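Local coordinates for protein Protease/Reverse transcriptase/ribonuclease H (Eastern chimpanzee simian foamy virus, PDB 7KSF) that probably processes the viral polyproteins as an aspartic protease and copies the viral genome into DNA, with an RNase H activity that degrades the RNA strand, at residues H18-P29 with V71-S82. The protein carries 1 engineered substitution. Numbering follows the deposited sequence.
Sequences HWASGATITCIP and VIASPYEYILLS. Engineered in segment 18-29: A20 (natural residue Asp).
The side chain of T26 bonds to the backbone of S82. The hydroxyl OG1 of T26 accepts a hydrogen bond from the backbone N of S82 at 2.9 Å in a nearly straight line (160°), while S82 OG, held anti to its own backbone N (chi1 -175°), reaches back to donate to T24 O at 2.9 Å. L80 O accepts a more bent bond (141°) from C27 N, which lies in the carbonyl plane. Strand 18-19 pairs in parallel with 79-81: H18 N donates to I79 O, L81 N to H18 O, and A20 N to L81 O at 2.8 Å. A20 is engineered, with Asp in the natural sequence; in retroviral proteases the Asp of such a D-S/T-G turn is the catalytic one. A20 CB packs on L80 CD1 at 3.7 Å. C27 SG rests on the end of I72, and I28 CD1 packs against both methyls of V71, the two side chains crossing obliquely. From the second shell, D85 hydrogen-bonds T26 OG1, so this buried hydroxyl has two partners. V58 of strand 52-62 touches I28 and V71, while L15 and A17 of strand 14-19 pack on I79; the contact lies within the mixed sheet of the protease domain, where strand 52-62 pairs with 65-74.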
loop_
_atom_site.group_PDB
_atom_site.type_symbol
_atom_site.label_atom_id
_atom_site.label_comp_id
_atom_site.label_asym_id
_atom_site.label_seq_id
_atom_site.Cartn_x
_atom_site.Cartn_y
_atom_site.Cartn_z
ATOM N N HIS A 18 -3.481 -31.726 -18.856
ATOM C CA HIS A 18 -2.872 -30.539 -19.441
ATOM C C HIS A 18 -2.207 -30.916 -20.755
ATOM O O HIS A 18 -1.315 -31.770 -20.782
ATOM C CB HIS A 18 -1.861 -29.907 -18.481
ATOM C CG HIS A 18 -2.489 -29.151 -17.350
ATOM N ND1 HIS A 18 -3.077 -29.779 -16.273
ATOM C CD2 HIS A 18 -2.628 -27.823 -17.133
ATOM C CE1 HIS A 18 -3.545 -28.869 -15.438
ATOM N NE2 HIS A 18 -3.287 -27.674 -15.937
ATOM N N TRP A 19 -2.651 -30.282 -21.837
ATOM C CA TRP A 19 -2.073 -30.501 -23.155
ATOM C C TRP A 19 -0.595 -30.127 -23.150
ATOM O O TRP A 19 -0.240 -28.969 -22.912
ATOM C CB TRP A 19 -2.839 -29.667 -24.182
ATOM C CG TRP A 19 -2.749 -30.138 -25.600
ATOM C CD1 TRP A 19 -3.550 -31.060 -26.211
ATOM C CD2 TRP A 19 -1.829 -29.682 -26.598
ATOM N NE1 TRP A 19 -3.177 -31.217 -27.522
ATOM C CE2 TRP A 19 -2.122 -30.382 -27.786
ATOM C CE3 TRP A 19 -0.780 -28.758 -26.601
ATOM C CZ2 TRP A 19 -1.406 -30.185 -28.967
ATOM C CZ3 TRP A 19 -0.070 -28.565 -27.773
ATOM C CH2 TRP A 19 -0.384 -29.274 -28.937
ATOM N N ALA A 20 0.264 -31.108 -23.397
ATOM C CA ALA A 20 1.702 -30.890 -23.412
ATOM C C ALA A 20 2.194 -30.715 -24.843
ATOM O O ALA A 20 1.572 -31.193 -25.795
ATOM C CB ALA A 20 2.443 -32.052 -22.746
ATOM N N SER A 21 3.315 -30.015 -24.985
ATOM C CA SER A 21 3.922 -29.791 -26.290
ATOM C C SER A 21 5.081 -30.729 -26.577
ATOM O O SER A 21 5.380 -30.981 -27.749
ATOM C CB SER A 21 4.409 -28.340 -26.406
ATOM O OG SER A 21 4.972 -28.092 -27.683
ATOM N N GLY A 22 5.739 -31.249 -25.544
ATOM C CA GLY A 22 6.818 -32.191 -25.772
ATOM C C GLY A 22 6.315 -33.487 -26.379
ATOM O O GLY A 22 5.170 -33.894 -26.175
ATOM N N ALA A 23 7.191 -34.134 -27.143
ATOM C CA ALA A 23 6.846 -35.385 -27.803
ATOM C C ALA A 23 6.834 -36.576 -26.854
ATOM O O ALA A 23 6.456 -37.674 -27.274
ATOM C CB ALA A 23 7.815 -35.655 -28.957
ATOM N N THR A 24 7.239 -36.388 -25.599
ATOM C CA THR A 24 7.225 -37.478 -24.636
ATOM C C THR A 24 5.795 -37.958 -24.394
ATOM O O THR A 24 4.816 -37.248 -24.646
ATOM C CB THR A 24 7.868 -37.037 -23.321
ATOM O OG1 THR A 24 7.279 -35.806 -22.889
ATOM C CG2 THR A 24 9.370 -36.841 -23.502
ATOM N N ILE A 25 5.684 -39.189 -23.897
ATOM C CA ILE A 25 4.390 -39.844 -23.739
ATOM C C ILE A 25 3.651 -39.280 -22.536
ATOM O O ILE A 25 4.184 -38.452 -21.790
ATOM C CB ILE A 25 4.551 -41.370 -23.621
ATOM C CG1 ILE A 25 5.392 -41.727 -22.396
ATOM C CG2 ILE A 25 5.167 -41.938 -24.889
ATOM C CD1 ILE A 25 5.415 -43.206 -22.091
ATOM N N THR A 26 2.418 -39.740 -22.339
ATOM C CA THR A 26 1.555 -39.176 -21.308
ATOM C C THR A 26 1.980 -39.652 -19.926
ATOM O O THR A 26 2.192 -40.847 -19.700
ATOM C CB THR A 26 0.099 -39.564 -21.577
ATOM O OG1 THR A 26 -0.357 -38.910 -22.768
ATOM C CG2 THR A 26 -0.790 -39.159 -20.411
ATOM N N CYS A 27 2.114 -38.705 -19.001
ATOM C CA CYS A 27 2.377 -39.007 -17.602
ATOM C C CYS A 27 1.068 -39.130 -16.838
ATOM O O CYS A 27 0.055 -38.522 -17.196
ATOM C CB CYS A 27 3.250 -37.927 -16.964
ATOM S SG CYS A 27 4.925 -37.818 -17.618
ATOM N N ILE A 28 1.102 -39.921 -15.771
ATOM C CA ILE A 28 -0.087 -40.187 -14.964
ATOM C C ILE A 28 0.331 -40.171 -13.499
ATOM O O ILE A 28 1.441 -40.621 -13.179
ATOM C CB ILE A 28 -0.737 -41.522 -15.369
ATOM C CG1 ILE A 28 -1.553 -41.342 -16.653
ATOM C CG2 ILE A 28 -1.590 -42.104 -14.231
ATOM C CD1 ILE A 28 -2.405 -42.547 -17.032
ATOM N N PRO A 29 -0.479 -39.609 -12.593
ATOM C CA PRO A 29 -0.147 -39.683 -11.164
ATOM C C PRO A 29 0.188 -41.106 -10.734
ATOM O O PRO A 29 -0.449 -42.072 -11.159
ATOM C CB PRO A 29 -1.418 -39.172 -10.480
ATOM C CG PRO A 29 -1.997 -38.230 -11.469
ATOM C CD PRO A 29 -1.648 -38.748 -12.842
ATOM N N VAL A 71 1.527 -44.960 -21.183
ATOM C CA VAL A 71 1.784 -43.950 -20.166
ATOM C C VAL A 71 2.909 -44.393 -19.239
ATOM O O VAL A 71 3.234 -45.578 -19.130
ATOM C CB VAL A 71 0.521 -43.633 -19.334
ATOM C CG1 VAL A 71 -0.553 -43.005 -20.209
ATOM C CG2 VAL A 71 0.002 -44.896 -18.663
ATOM N N ILE A 72 3.506 -43.405 -18.571
ATOM C CA ILE A 72 4.431 -43.630 -17.465
ATOM C C ILE A 72 3.825 -42.997 -16.222
ATOM O O ILE A 72 2.665 -42.570 -16.232
ATOM C CB ILE A 72 5.827 -43.046 -17.739
ATOM C CG1 ILE A 72 5.760 -41.535 -17.940
ATOM C CG2 ILE A 72 6.450 -43.703 -18.959
ATOM C CD1 ILE A 72 7.126 -40.888 -17.997
ATOM N N ALA A 73 4.610 -42.912 -15.154
ATOM C CA ALA A 73 4.150 -42.342 -13.899
ATOM C C ALA A 73 4.466 -40.849 -13.831
ATOM O O ALA A 73 5.189 -40.297 -14.664
ATOM C CB ALA A 73 4.780 -43.080 -12.720
ATOM N N SER A 74 3.902 -40.192 -12.814
ATOM C CA SER A 74 4.098 -38.772 -12.586
ATOM C C SER A 74 3.976 -38.501 -11.096
ATOM O O SER A 74 2.946 -38.847 -10.499
ATOM C CB SER A 74 3.091 -37.918 -13.353
ATOM O OG SER A 74 3.149 -36.564 -12.940
ATOM N N PRO A 75 4.987 -37.887 -10.474
ATOM C CA PRO A 75 4.860 -37.500 -9.066
ATOM C C PRO A 75 3.879 -36.363 -8.832
ATOM O O PRO A 75 3.662 -35.987 -7.674
ATOM C CB PRO A 75 6.289 -37.076 -8.697
ATOM C CG PRO A 75 6.891 -36.641 -9.998
ATOM C CD PRO A 75 6.300 -37.540 -11.040
ATOM N N TYR A 76 3.278 -35.812 -9.881
ATOM C CA TYR A 76 2.384 -34.676 -9.754
ATOM C C TYR A 76 0.936 -35.138 -9.621
ATOM O O TYR A 76 0.617 -36.323 -9.736
ATOM C CB TYR A 76 2.537 -33.744 -10.957
ATOM C CG TYR A 76 3.967 -33.378 -11.282
ATOM C CD1 TYR A 76 4.577 -33.836 -12.447
ATOM C CD2 TYR A 76 4.713 -32.581 -10.424
ATOM C CE1 TYR A 76 5.885 -33.501 -12.748
ATOM C CE2 TYR A 76 6.024 -32.242 -10.717
ATOM C CZ TYR A 76 6.605 -32.706 -11.879
ATOM O OH TYR A 76 7.908 -32.375 -12.173
ATOM N N GLU A 77 0.049 -34.174 -9.372
ATOM C CA GLU A 77 -1.374 -34.439 -9.222
ATOM C C GLU A 77 -2.163 -34.225 -10.508
ATOM O O GLU A 77 -3.359 -34.527 -10.538
ATOM C CB GLU A 77 -1.966 -33.556 -8.112
ATOM C CG GLU A 77 -2.151 -32.088 -8.489
ATOM C CD GLU A 77 -0.850 -31.299 -8.498
ATOM O OE1 GLU A 77 0.199 -31.856 -8.109
ATOM O OE2 GLU A 77 -0.881 -30.114 -8.892
ATOM N N TYR A 78 -1.532 -33.717 -11.562
ATOM C CA TYR A 78 -2.194 -33.504 -12.837
ATOM C C TYR A 78 -1.725 -34.541 -13.851
ATOM O O TYR A 78 -0.686 -35.186 -13.681
ATOM C CB TYR A 78 -1.926 -32.091 -13.366
ATOM C CG TYR A 78 -0.494 -31.861 -13.790
ATOM C CD1 TYR A 78 0.477 -31.503 -12.861
ATOM C CD2 TYR A 78 -0.110 -32.005 -15.117
ATOM C CE1 TYR A 78 1.790 -31.292 -13.246
ATOM C CE2 TYR A 78 1.199 -31.799 -15.508
ATOM C CZ TYR A 78 2.145 -31.444 -14.572
ATOM O OH TYR A 78 3.452 -31.238 -14.953
ATOM N N ILE A 79 -2.507 -34.694 -14.916
ATOM C CA ILE A 79 -2.203 -35.630 -15.991
ATOM C C ILE A 79 -1.539 -34.831 -17.110
ATOM O O ILE A 79 -2.209 -34.118 -17.862
ATOM C CB ILE A 79 -3.451 -36.361 -16.488
ATOM C CG1 ILE A 79 -4.065 -37.195 -15.364
ATOM C CG2 ILE A 79 -3.110 -37.244 -17.673
ATOM C CD1 ILE A 79 -5.327 -37.931 -15.771
ATOM N N LEU A 80 -0.218 -34.939 -17.209
ATOM C CA LEU A 80 0.510 -34.345 -18.325
ATOM C C LEU A 80 0.146 -35.103 -19.594
ATOM O O LEU A 80 0.555 -36.255 -19.776
ATOM C CB LEU A 80 2.013 -34.391 -18.067
ATOM C CG LEU A 80 2.900 -33.647 -19.068
ATOM C CD1 LEU A 80 2.635 -32.151 -19.011
ATOM C CD2 LEU A 80 4.365 -33.949 -18.807
ATOM N N LEU A 81 -0.623 -34.465 -20.468
ATOM C CA LEU A 81 -1.248 -35.141 -21.597
ATOM C C LEU A 81 -0.402 -34.955 -22.852
ATOM O O LEU A 81 -0.184 -33.823 -23.297
ATOM C CB LEU A 81 -2.660 -34.606 -21.820
ATOM C CG LEU A 81 -3.504 -35.324 -22.870
ATOM C CD1 LEU A 81 -3.509 -36.821 -22.607
ATOM C CD2 LEU A 81 -4.916 -34.769 -22.852
ATOM N N SER A 82 0.061 -36.065 -23.418
ATOM C CA SER A 82 0.810 -35.998 -24.664
ATOM C C SER A 82 -0.118 -35.572 -25.799
ATOM O O SER A 82 -1.261 -36.031 -25.873
ATOM C CB SER A 82 1.450 -37.350 -24.979
ATOM O OG SER A 82 2.281 -37.274 -26.122
#